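Local coordinates for protein ribonuclease J (Methanolobus psychrophilus R15, PDB 5HAB) that probably degrades RNA as a metal-dependent exoribonuclease of the beta-CASP family, built on a metallo-beta-lactamase fold, at residues Arg273-Val278 with Gly306-Pro311. The protein carries 1 engineered substitution. Numbering follows the deposited sequence.
Sequences RVNSIV and GYIDLP
Asn275 and Val278, one helical turn apart on helix 271-283, meet Ile308, Asp309 and Leu310 in the irregular chain after helix 293-304. This is the parallel-sheet part of the beta-CASP domain, where the loop at 306-311 leads into edge strand 315-317. The first residue of the segment, Arg273, turns to the other side of its helix, where it forms a salt bridge with Glu241 and hydrogen-bonds His406. Val274 packs on Val299 of helix 293-304, which also receives Ile308, so both segments share that helix as a neighbour.

Asn275 makes a mixed contact, a methyl over its amide and a water at its oxygen. With CG anti to the backbone N (chi1 -168°), its amide is carried out to the loop, and the two side chains run past each other, Asn275 reaching for the loop and Ile308 for the helix. The CG2 methyl of Ile308 lies 3.8 Å from Asn275 CG and equally close to the amide oxygen, so the methyl sits over the flat face of the amide. Asn275 OD1 is also 3.8 Å from Asp309 O, a distance at which the two oxygens merely neighbour each other. A water links Asn275 OD1 to the backbone N of Asp309 instead: it gives a weak, 3.5 Å hydrogen bond to Asn275 OD1 and accepts another weak one, 3.3 Å, from Asp309 N.

Farther along, Ser276 and Ile277 turn from the loop, Ser276 OG bonding His245 and Ile277 packing on Val264. Val278 points back toward the loop and makes the apolar end of the contact, its CG2 methyl lying 4.2 Å from Leu310 CD2.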
loop_
_atom_site.group_PDB
_atom_site.type_symbol
_atom_site.label_atom_id
_atom_site.label_comp_id
_atom_site.label_asym_id
_atom_site.label_seq_id
_atom_site.Cartn_x
_atom_site.Cartn_y
_atom_site.Cartn_z
ATOM N N ARG B 273 -30.076 5.590 0.649
ATOM C CA ARG B 273 -29.196 6.334 1.535
ATOM C C ARG B 273 -29.794 7.692 1.894
ATOM O O ARG B 273 -29.879 8.050 3.073
ATOM C CB ARG B 273 -27.827 6.527 0.884
ATOM C CG ARG B 273 -26.862 7.321 1.733
ATOM C CD ARG B 273 -26.213 6.435 2.765
ATOM N NE ARG B 273 -25.079 5.713 2.200
ATOM C CZ ARG B 273 -25.134 4.448 1.809
ATOM N NH1 ARG B 273 -26.264 3.771 1.937
ATOM N NH2 ARG B 273 -24.065 3.855 1.299
ATOM N N VAL B 274 -30.188 8.445 0.869
ATOM C CA VAL B 274 -30.794 9.761 1.054
ATOM C C VAL B 274 -32.041 9.661 1.930
ATOM O O VAL B 274 -32.255 10.485 2.826
ATOM C CB VAL B 274 -31.135 10.405 -0.298
ATOM C CG1 VAL B 274 -31.926 11.691 -0.091
ATOM C CG2 VAL B 274 -29.868 10.681 -1.096
ATOM N N ASN B 275 -32.848 8.636 1.669
ATOM C CA ASN B 275 -34.035 8.345 2.459
ATOM C C ASN B 275 -33.672 8.223 3.935
ATOM O O ASN B 275 -34.228 8.937 4.792
ATOM C CB ASN B 275 -34.701 7.055 1.964
ATOM C CG ASN B 275 -36.093 6.855 2.535
ATOM O OD1 ASN B 275 -36.902 7.784 2.565
ATOM N ND2 ASN B 275 -36.381 5.639 2.990
ATOM N N SER B 276 -32.733 7.319 4.219
ATOM C CA SER B 276 -32.235 7.135 5.576
ATOM C C SER B 276 -31.839 8.470 6.191
ATOM O O SER B 276 -32.208 8.772 7.328
ATOM C CB SER B 276 -31.044 6.175 5.594
ATOM O OG SER B 276 -31.468 4.835 5.427
ATOM N N ILE B 277 -31.120 9.283 5.422
ATOM C CA ILE B 277 -30.643 10.561 5.929
ATOM C C ILE B 277 -31.792 11.489 6.321
ATOM O O ILE B 277 -31.752 12.089 7.398
ATOM C CB ILE B 277 -29.727 11.252 4.918
ATOM C CG1 ILE B 277 -28.509 10.376 4.627
ATOM C CG2 ILE B 277 -29.269 12.599 5.452
ATOM C CD1 ILE B 277 -27.649 10.887 3.505
ATOM N N VAL B 278 -32.819 11.606 5.481
ATOM C CA VAL B 278 -33.898 12.542 5.811
ATOM C C VAL B 278 -34.696 12.025 7.013
ATOM O O VAL B 278 -35.127 12.821 7.861
ATOM C CB VAL B 278 -34.819 12.840 4.592
ATOM C CG1 VAL B 278 -34.004 13.405 3.433
ATOM C CG2 VAL B 278 -35.606 11.618 4.161
ATOM N N GLY B 306 -43.262 7.589 -6.419
ATOM C CA GLY B 306 -43.662 6.894 -5.210
ATOM C C GLY B 306 -42.681 5.875 -4.661
ATOM O O GLY B 306 -43.086 4.921 -4.001
ATOM N N TYR B 307 -41.393 6.064 -4.930
ATOM C CA TYR B 307 -40.384 5.153 -4.392
ATOM C C TYR B 307 -39.965 5.553 -2.974
ATOM O O TYR B 307 -39.655 4.696 -2.150
ATOM C CB TYR B 307 -39.166 5.091 -5.319
ATOM C CG TYR B 307 -39.413 4.260 -6.559
ATOM C CD1 TYR B 307 -39.340 2.875 -6.511
ATOM C CD2 TYR B 307 -39.717 4.859 -7.775
ATOM C CE1 TYR B 307 -39.566 2.105 -7.638
ATOM C CE2 TYR B 307 -39.945 4.096 -8.911
ATOM C CZ TYR B 307 -39.867 2.720 -8.835
ATOM O OH TYR B 307 -40.092 1.952 -9.955
ATOM N N ILE B 308 -39.958 6.851 -2.693
ATOM C CA ILE B 308 -39.667 7.334 -1.346
ATOM C C ILE B 308 -40.729 8.300 -0.855
ATOM O O ILE B 308 -41.309 9.055 -1.637
ATOM C CB ILE B 308 -38.299 8.012 -1.257
ATOM C CG1 ILE B 308 -38.099 8.961 -2.439
ATOM C CG2 ILE B 308 -37.205 6.972 -1.134
ATOM C CD1 ILE B 308 -37.233 10.145 -2.115
ATOM N N ASP B 309 -40.967 8.274 0.452
ATOM C CA ASP B 309 -41.855 9.236 1.082
ATOM C C ASP B 309 -41.016 10.343 1.713
ATOM O O ASP B 309 -39.982 10.074 2.323
ATOM C CB ASP B 309 -42.730 8.551 2.134
ATOM C CG ASP B 309 -43.938 9.382 2.519
ATOM O OD1 ASP B 309 -44.329 10.271 1.733
ATOM O OD2 ASP B 309 -44.496 9.145 3.612
ATOM N N LEU B 310 -41.459 11.586 1.558
ATOM C CA LEU B 310 -40.753 12.722 2.137
ATOM C C LEU B 310 -41.634 13.478 3.128
ATOM O O LEU B 310 -42.814 13.707 2.867
ATOM C CB LEU B 310 -40.271 13.670 1.039
ATOM C CG LEU B 310 -39.202 13.132 0.086
ATOM C CD1 LEU B 310 -38.855 14.178 -0.962
ATOM C CD2 LEU B 310 -37.959 12.693 0.851
ATOM N N PRO B 311 -41.057 13.867 4.275
ATOM C CA PRO B 311 -41.772 14.665 5.276
ATOM C C PRO B 311 -42.170 16.037 4.744
ATOM O O PRO B 311 -41.571 16.518 3.782
ATOM C CB PRO B 311 -40.756 14.798 6.417
ATOM C CG PRO B 311 -39.428 14.569 5.775
ATOM C CD PRO B 311 -39.674 13.574 4.686
HETATM O O HOH W 1 -39.880 5.977 2.587
#